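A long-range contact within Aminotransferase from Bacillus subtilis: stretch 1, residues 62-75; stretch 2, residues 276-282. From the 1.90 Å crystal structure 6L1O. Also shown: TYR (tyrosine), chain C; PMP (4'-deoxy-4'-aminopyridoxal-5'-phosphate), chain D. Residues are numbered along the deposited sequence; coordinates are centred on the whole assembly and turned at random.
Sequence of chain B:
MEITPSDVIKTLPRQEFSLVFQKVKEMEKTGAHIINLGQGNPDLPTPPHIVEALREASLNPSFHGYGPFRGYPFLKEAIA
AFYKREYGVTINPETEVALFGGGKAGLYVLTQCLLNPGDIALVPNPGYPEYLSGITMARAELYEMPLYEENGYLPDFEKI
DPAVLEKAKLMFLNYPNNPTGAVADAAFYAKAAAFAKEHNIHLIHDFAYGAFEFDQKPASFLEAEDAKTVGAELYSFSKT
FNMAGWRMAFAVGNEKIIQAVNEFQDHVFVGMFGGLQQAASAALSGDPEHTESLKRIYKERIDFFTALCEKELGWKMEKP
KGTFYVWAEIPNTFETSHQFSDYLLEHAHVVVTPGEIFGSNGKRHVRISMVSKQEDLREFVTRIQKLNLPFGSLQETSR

Stretch 1 62-75: SFHGYGPFRGYPFL
Stretch 2 (276-282) LQQAASA

A glutamine on a helix can hold a distant loop by linking its amide to backbone groups, directly or through a water, and this aminotransferase offers a compact example. Residues 276-282 lie within a longer helix. Residues 62-75 leave a 3-10 segment at Phe63, run as loop through a type I turn from Pro68 to Gly71 (Gly71 N to Pro68 O, 3.1 Å), and enter a helix at Pro73, with Tyr72 as N-cap. The CA atoms of Phe63 and Leu276 lie 9.7 Å apart, those of Leu75 and Ser281 only 5.4 Å, so the backbones come nearest at the new helix.

Gln277 is buried and points toward the loop. Its chi1 of -59° (m) and chi2 of -167° (t) extend the chain, and chi3 of 53° sets the amide so that OE1 accepts a nearly linear hydrogen bond from Tyr72 N (2.9 Å, 175°). Gln277 NE2 donates to a water oxygen 3.0 Å away, which in turn donates to Pro68 O at 2.8 Å. One amide thus reaches both the turn and the helix start. Gly71, at phi/psi 101/168, suits the bend: a CB there would jam against the preceding carbonyl oxygen and sit 3.4 Å from Gln277 OE1. Tyr72 adopts m (-79°, chi2 -76°), bringing CD2 within 3.4 Å of Gln277 NE2.

Packing around this bond completes the contact; one pair, Leu75 with Ala280, is purely apolar. Leu75, t/p (175°, 51°), places CD1 3.9 Å from Ala280 CB and CD2 3.8 Å from Gln277 OE1. Phe74 leaves its backbone sideways, but chi1 p (67°, chi2 78°) carries the ring nearer, its edge meeting Gln277 O (3.8 Å from CE1) and Ser281 CB (4.2 Å from CD1). Gln278, t/t with chi3 -35°, sends OE1 to the ring edge of Phe63 (m, chi2 -38°), 3.5 Å from CE2. Together the stretches bury 402 Å².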

ATOM      1  N   SER B  62       6.377 -21.252   1.362  1.00 16.33           N
ATOM      2  CA  SER B  62       5.553 -20.690   2.398  1.00 17.72           C
ATOM      3  C   SER B  62       5.242 -19.240   2.182  1.00 17.72           C
ATOM      4  O   SER B  62       4.194 -18.738   2.610  1.00 20.33           O
ATOM      5  CB  SER B  62       6.206 -20.832   3.768  1.00 21.56           C
ATOM      6  OG  SER B  62       6.196 -22.178   4.168  1.00 26.37           O
ATOM      7  N   PHE B  63       6.146 -18.503   1.534  1.00 15.29           N
ATOM      8  CA  PHE B  63       5.865 -17.085   1.236  1.00 17.32           C
ATOM      9  C   PHE B  63       5.126 -16.849  -0.068  1.00 16.24           C
ATOM     10  O   PHE B  63       4.777 -15.725  -0.398  1.00 14.67           O
ATOM     11  CB  PHE B  63       7.219 -16.325   1.185  1.00 16.71           C
ATOM     12  CG  PHE B  63       7.942 -16.295   2.496  1.00 16.60           C
ATOM     13  CD1 PHE B  63       7.268 -16.147   3.679  1.00 16.42           C
ATOM     14  CD2 PHE B  63       9.341 -16.328   2.527  1.00 17.46           C
ATOM     15  CE1 PHE B  63       7.952 -16.064   4.885  1.00 19.83           C
ATOM     16  CE2 PHE B  63      10.035 -16.254   3.741  1.00 19.65           C
ATOM     17  CZ  PHE B  63       9.341 -16.131   4.929  1.00 19.55           C
ATOM     18  N   HIS B  64       4.907 -17.881  -0.873  1.00 14.32           N
ATOM     19  CA  HIS B  64       4.152 -17.719  -2.101  1.00 13.99           C
ATOM     20  C   HIS B  64       2.682 -17.457  -1.879  1.00 14.68           C
ATOM     21  O   HIS B  64       2.057 -16.763  -2.677  1.00 12.21           O
ATOM     22  CB  HIS B  64       4.359 -18.910  -3.024  1.00 14.30           C
ATOM     23  CG  HIS B  64       5.794 -19.105  -3.431  1.00 13.27           C
ATOM     24  ND1 HIS B  64       6.191 -20.106  -4.277  1.00 14.17           N
ATOM     25  CD2 HIS B  64       6.912 -18.449  -3.095  1.00 13.19           C
ATOM     26  CE1 HIS B  64       7.495 -20.051  -4.444  1.00 14.84           C
ATOM     27  NE2 HIS B  64       7.954 -19.075  -3.706  1.00 14.37           N
ATOM     28  N   GLY B  65       2.113 -18.044  -0.807  1.00 12.79           N
ATOM     29  CA  GLY B  65       0.717 -17.948  -0.506  1.00 12.22           C
ATOM     30  C   GLY B  65       0.427 -16.849   0.472  1.00 14.19           C
ATOM     31  O   GLY B  65       1.348 -16.117   0.834  1.00 12.75           O
ATOM     32  N   TYR B  66      -0.829 -16.697   0.899  1.00 14.22           N
ATOM     33  CA  TYR B  66      -1.203 -15.637   1.818  1.00 14.04           C
ATOM     34  C   TYR B  66      -0.532 -15.808   3.158  1.00 15.28           C
ATOM     35  O   TYR B  66      -0.448 -16.892   3.683  1.00 14.37           O
ATOM     36  CB  TYR B  66      -2.742 -15.551   2.010  1.00 15.08           C
ATOM     37  CG  TYR B  66      -3.524 -15.045   0.827  1.00 14.43           C
ATOM     38  CD1 TYR B  66      -3.393 -13.688   0.390  1.00 15.99           C
ATOM     39  CD2 TYR B  66      -4.376 -15.873   0.109  1.00 13.26           C
ATOM     40  CE1 TYR B  66      -4.128 -13.221  -0.689  1.00 14.27           C
ATOM     41  CE2 TYR B  66      -5.101 -15.397  -0.974  1.00 15.33           C
ATOM     42  CZ  TYR B  66      -4.977 -14.051  -1.366  1.00 15.26           C
ATOM     43  OH  TYR B  66      -5.669 -13.597  -2.449  1.00 14.73           O
ATOM     44  N   GLY B  67      -0.064 -14.704   3.718  1.00 15.15           N
ATOM     45  CA  GLY B  67       0.538 -14.688   5.027  1.00 14.99           C
ATOM     46  C   GLY B  67      -0.374 -13.987   6.013  1.00 18.05           C
ATOM     47  O   GLY B  67      -1.473 -13.602   5.666  1.00 15.42           O
ATOM     48  N   PRO B  68       0.105 -13.808   7.256  1.00 20.36           N
ATOM     49  CA  PRO B  68      -0.639 -13.089   8.304  1.00 22.39           C
ATOM     50  C   PRO B  68      -0.905 -11.650   7.873  1.00 22.87           C
ATOM     51  O   PRO B  68       0.028 -11.009   7.363  1.00 19.10           O
ATOM     52  CB  PRO B  68       0.343 -13.098   9.519  1.00 21.51           C
ATOM     53  CG  PRO B  68       1.398 -14.077   9.195  1.00 21.45           C
ATOM     54  CD  PRO B  68       1.451 -14.210   7.686  1.00 19.37           C
ATOM     55  N   PHE B  69      -2.132 -11.145   8.125  1.00 18.39           N
ATOM     56  CA  PHE B  69      -2.533  -9.813   7.762  1.00 20.08           C
ATOM     57  C   PHE B  69      -1.542  -8.770   8.309  1.00 21.03           C
ATOM     58  O   PHE B  69      -1.314  -7.767   7.700  1.00 23.67           O
ATOM     59  CB  PHE B  69      -3.937  -9.469   8.303  1.00 21.14           C
ATOM     60  CG  PHE B  69      -5.074 -10.016   7.498  1.00 23.01           C
ATOM     61  CD1 PHE B  69      -4.929 -11.141   6.686  1.00 25.64           C
ATOM     62  CD2 PHE B  69      -6.349  -9.450   7.617  1.00 25.48           C
ATOM     63  CE1 PHE B  69      -6.001 -11.638   5.957  1.00 24.46           C
ATOM     64  CE2 PHE B  69      -7.423  -9.957   6.900  1.00 24.10           C
ATOM     65  CZ  PHE B  69      -7.235 -11.053   6.074  1.00 23.77           C
ATOM     66  N   ARG B  70      -0.999  -9.011   9.476  1.00 19.82           N
ATOM     67  CA  ARG B  70      -0.256  -7.982  10.178  1.00 22.12           C
ATOM     68  C   ARG B  70       1.253  -8.169  10.077  1.00 22.01           C
ATOM     69  O   ARG B  70       2.018  -7.452  10.750  1.00 23.50           O
ATOM     70  CB  ARG B  70      -0.737  -7.939  11.623  1.00 23.35           C
ATOM     71  CG  ARG B  70      -2.283  -7.768  11.655  1.00 22.60           C
ATOM     72  CD  ARG B  70      -2.819  -7.630  13.027  1.00 26.49           C
ATOM     73  NE  ARG B  70      -4.218  -7.189  12.982  1.00 27.99           N
ATOM     74  CZ  ARG B  70      -4.936  -6.996  14.082  1.00 28.35           C
ATOM     75  NH1 ARG B  70      -4.362  -7.213  15.267  1.00 26.80           N
ATOM     76  NH2 ARG B  70      -6.188  -6.569  14.005  1.00 25.22           N
ATOM     77  N   GLY B  71       1.667  -9.118   9.250  1.00 20.68           N
ATOM     78  CA  GLY B  71       3.090  -9.398   9.061  1.00 21.09           C
ATOM     79  C   GLY B  71       3.528 -10.591   9.826  1.00 21.50           C
ATOM     80  O   GLY B  71       2.810 -11.070  10.701  1.00 24.95           O
ATOM     81  N   TYR B  72       4.723 -11.068   9.538  1.00 16.55           N
ATOM     82  CA  TYR B  72       5.264 -12.213  10.216  1.00 18.63           C
ATOM     83  C   TYR B  72       5.860 -11.859  11.593  1.00 18.03           C
ATOM     84  O   TYR B  72       6.561 -10.880  11.747  1.00 18.44           O
ATOM     85  CB  TYR B  72       6.266 -12.922   9.338  1.00 18.56           C
ATOM     86  CG  TYR B  72       5.656 -13.804   8.295  1.00 18.54           C
ATOM     87  CD1 TYR B  72       5.113 -15.056   8.642  1.00 21.33           C
ATOM     88  CD2 TYR B  72       5.620 -13.434   6.984  1.00 16.23           C
ATOM     89  CE1 TYR B  72       4.511 -15.873   7.691  1.00 17.57           C
ATOM     90  CE2 TYR B  72       5.045 -14.232   6.030  1.00 17.29           C
ATOM     91  CZ  TYR B  72       4.515 -15.465   6.372  1.00 17.25           C
ATOM     92  OH  TYR B  72       3.979 -16.255   5.424  1.00 17.40           O
ATOM     93  N   PRO B  73       5.595 -12.683  12.613  1.00 23.15           N
ATOM     94  CA  PRO B  73       6.177 -12.410  13.937  1.00 23.17           C
ATOM     95  C   PRO B  73       7.713 -12.279  13.934  1.00 19.09           C
ATOM     96  O   PRO B  73       8.220 -11.504  14.722  1.00 20.07           O
ATOM     97  CB  PRO B  73       5.736 -13.639  14.782  1.00 26.83           C
ATOM     98  CG  PRO B  73       4.463 -14.068  14.149  1.00 26.24           C
ATOM     99  CD  PRO B  73       4.676 -13.856  12.652  1.00 25.92           C
ATOM    100  N   PHE B  74       8.412 -12.976  13.041  1.00 17.77           N
ATOM    101  CA  PHE B  74       9.879 -12.934  13.040  1.00 19.30           C
ATOM    102  C   PHE B  74      10.383 -11.502  12.716  1.00 18.04           C
ATOM    103  O   PHE B  74      11.392 -11.102  13.184  1.00 19.37           O
ATOM    104  CB  PHE B  74      10.536 -13.968  12.094  1.00 17.41           C
ATOM    105  CG  PHE B  74      10.297 -13.721  10.600  1.00 18.06           C
ATOM    106  CD1 PHE B  74      11.029 -12.744   9.899  1.00 18.68           C
ATOM    107  CD2 PHE B  74       9.398 -14.509   9.873  1.00 18.46           C
ATOM    108  CE1 PHE B  74      10.813 -12.515   8.582  1.00 18.35           C
ATOM    109  CE2 PHE B  74       9.164 -14.291   8.528  1.00 18.97           C
ATOM    110  CZ  PHE B  74       9.886 -13.297   7.876  1.00 18.50           C
ATOM    111  N   LEU B  75       9.637 -10.767  11.918  1.00 16.75           N
ATOM    112  CA  LEU B  75      10.033  -9.378  11.601  1.00 17.56           C
ATOM    113  C   LEU B  75       9.745  -8.433  12.758  1.00 16.69           C
ATOM    114  O   LEU B  75      10.547  -7.572  13.096  1.00 14.04           O
ATOM    115  CB  LEU B  75       9.342  -8.905  10.299  1.00 16.22           C
ATOM    116  CG  LEU B  75       9.577  -7.453   9.926  1.00 15.37           C
ATOM    117  CD1 LEU B  75      11.069  -7.149   9.957  1.00 16.63           C
ATOM    118  CD2 LEU B  75       8.974  -7.125   8.548  1.00 17.84           C
ATOM    119  N   LEU B 276      10.404 -10.057   1.153  1.00 14.67           N
ATOM    120  CA  LEU B 276      10.722  -8.712   1.616  1.00 14.62           C
ATOM    121  C   LEU B 276      10.871  -8.625   3.132  1.00 13.39           C
ATOM    122  O   LEU B 276      11.738  -7.960   3.636  1.00 14.23           O
ATOM    123  CB  LEU B 276       9.665  -7.731   1.117  1.00 15.65           C
ATOM    124  CG  LEU B 276       9.650  -7.421  -0.386  1.00 16.62           C
ATOM    125  CD1 LEU B 276       8.459  -6.520  -0.657  1.00 18.64           C
ATOM    126  CD2 LEU B 276      10.940  -6.745  -0.812  1.00 17.13           C
ATOM    127  N   GLN B 277       9.994  -9.295   3.868  1.00 13.28           N
ATOM    128  CA  GLN B 277      10.077  -9.287   5.320  1.00 13.36           C
ATOM    129  C   GLN B 277      11.368  -9.894   5.823  1.00 13.26           C
ATOM    130  O   GLN B 277      11.944  -9.416   6.782  1.00 12.09           O
ATOM    131  CB  GLN B 277       8.854  -9.989   5.951  1.00 12.80           C
ATOM    132  CG  GLN B 277       7.522  -9.322   5.553  1.00 15.96           C
ATOM    133  CD  GLN B 277       6.353  -9.789   6.389  1.00 17.24           C
ATOM    134  OE1 GLN B 277       6.395  -9.741   7.635  1.00 15.42           O
ATOM    135  NE2 GLN B 277       5.305 -10.263   5.709  1.00 16.77           N
ATOM    136  N   GLN B 278      11.802 -10.985   5.198  1.00 12.79           N
ATOM    137  CA  GLN B 278      13.028 -11.621   5.564  1.00 14.82           C
ATOM    138  C   GLN B 278      14.223 -10.712   5.243  1.00 12.78           C
ATOM    139  O   GLN B 278      15.145 -10.632   6.001  1.00 14.59           O
ATOM    140  CB  GLN B 278      13.162 -12.961   4.815  1.00 17.55           C
ATOM    141  CG  GLN B 278      14.403 -13.726   5.146  1.00 20.37           C
ATOM    142  CD  GLN B 278      14.268 -15.248   4.919  1.00 27.97           C
ATOM    143  OE1 GLN B 278      13.210 -15.823   5.133  1.00 26.78           O
ATOM    144  NE2 GLN B 278      15.355 -15.890   4.484  1.00 34.46           N
ATOM    145  N   ALA B 279      14.171  -9.987   4.134  1.00 13.29           N
ATOM    146  CA  ALA B 279      15.241  -9.013   3.849  1.00 13.28           C
ATOM    147  C   ALA B 279      15.262  -7.917   4.889  1.00 12.72           C
ATOM    148  O   ALA B 279      16.336  -7.459   5.325  1.00 13.83           O
ATOM    149  CB  ALA B 279      15.055  -8.441   2.448  1.00 13.60           C
ATOM    150  N   ALA B 280      14.085  -7.461   5.304  1.00 12.89           N
ATOM    151  CA  ALA B 280      13.989  -6.413   6.310  1.00 13.90           C
ATOM    152  C   ALA B 280      14.577  -6.882   7.633  1.00 14.88           C
ATOM    153  O   ALA B 280      15.304  -6.148   8.338  1.00 13.27           O
ATOM    154  CB  ALA B 280      12.558  -5.971   6.500  1.00 14.68           C
ATOM    155  N   SER B 281      14.353  -8.147   7.943  1.00 14.74           N
ATOM    156  CA  SER B 281      14.850  -8.702   9.154  1.00 15.70           C
ATOM    157  C   SER B 281      16.393  -8.862   9.096  1.00 15.82           C
ATOM    158  O   SER B 281      17.055  -8.656  10.097  1.00 16.98           O
ATOM    159  CB  SER B 281      14.163 -10.051   9.428  1.00 18.21           C
ATOM    160  OG  SER B 281      14.837 -10.645  10.470  1.00 21.33           O
ATOM    161  N   ALA B 282      16.925  -9.168   7.918  1.00 14.77           N
ATOM    162  CA  ALA B 282      18.368  -9.306   7.734  1.00 17.31           C
ATOM    163  C   ALA B 282      18.991  -7.903   7.789  1.00 15.54           C
ATOM    164  O   ALA B 282      20.065  -7.754   8.279  1.00 14.78           O
ATOM    165  CB  ALA B 282      18.709  -9.998   6.434  1.00 18.20           C
TER
HETATM  166  CA  TYR C 401      -9.639 -15.383  -1.238  1.00 28.94           C
HETATM  167  C   TYR C 401     -10.888 -15.623  -0.447  1.00 23.50           C
HETATM  168  O   TYR C 401     -11.922 -15.030  -0.825  1.00 23.46           O
HETATM  169  CB  TYR C 401      -8.451 -14.849  -0.413  1.00 26.18           C
HETATM  170  CG  TYR C 401      -8.600 -13.663   0.558  1.00 27.79           C
HETATM  171  CD1 TYR C 401      -9.645 -13.543   1.451  1.00 30.20           C
HETATM  172  CD2 TYR C 401      -7.633 -12.681   0.588  1.00 30.61           C
HETATM  173  CE1 TYR C 401      -9.723 -12.475   2.332  1.00 30.16           C
HETATM  174  CE2 TYR C 401      -7.706 -11.636   1.462  1.00 31.58           C
HETATM  175  CZ  TYR C 401      -8.745 -11.527   2.330  1.00 30.81           C
HETATM  176  OH  TYR C 401      -8.750 -10.466   3.154  1.00 27.52           O
HETATM  177  OXT TYR C 401     -10.758 -16.434   0.460  1.00 23.65           O
HETATM  178  N1  PMP D 402     -11.571 -10.059  -5.410  1.00 17.90           N
HETATM  179  C2  PMP D 402     -12.080 -11.266  -5.315  1.00 19.10           C
HETATM  180  C2A PMP D 402     -13.404 -11.597  -5.910  1.00 20.16           C
HETATM  181  C3  PMP D 402     -11.302 -12.318  -4.622  1.00 22.18           C
HETATM  182  O3  PMP D 402     -11.647 -13.577  -4.453  1.00 21.80           O
HETATM  183  C4  PMP D 402     -10.029 -11.880  -4.072  1.00 24.01           C
HETATM  184  C4A PMP D 402      -9.202 -12.887  -3.384  1.00 27.26           C
HETATM  185  N4A PMP D 402      -9.835 -12.903  -2.145  1.00 34.02           N
HETATM  186  C5  PMP D 402      -9.607 -10.500  -4.208  1.00 21.83           C
HETATM  187  C6  PMP D 402     -10.439  -9.667  -4.907  1.00 19.87           C
HETATM  188  C5A PMP D 402      -8.292 -10.036  -3.606  1.00 20.53           C
HETATM  189  O4P PMP D 402      -7.159 -10.724  -3.996  1.00 17.50           O
HETATM  190  P   PMP D 402      -5.696 -10.176  -3.873  1.00 15.41           P
HETATM  191  O1P PMP D 402      -5.710  -9.070  -3.000  1.00 14.00           O
HETATM  192  O2P PMP D 402      -5.010 -11.290  -3.382  1.00 14.72           O
HETATM  193  O3P PMP D 402      -5.318  -9.845  -5.195  1.00 15.09           O
HETATM  194  O   HOH W   1       2.431 -11.036   5.884  1.00 18.39           O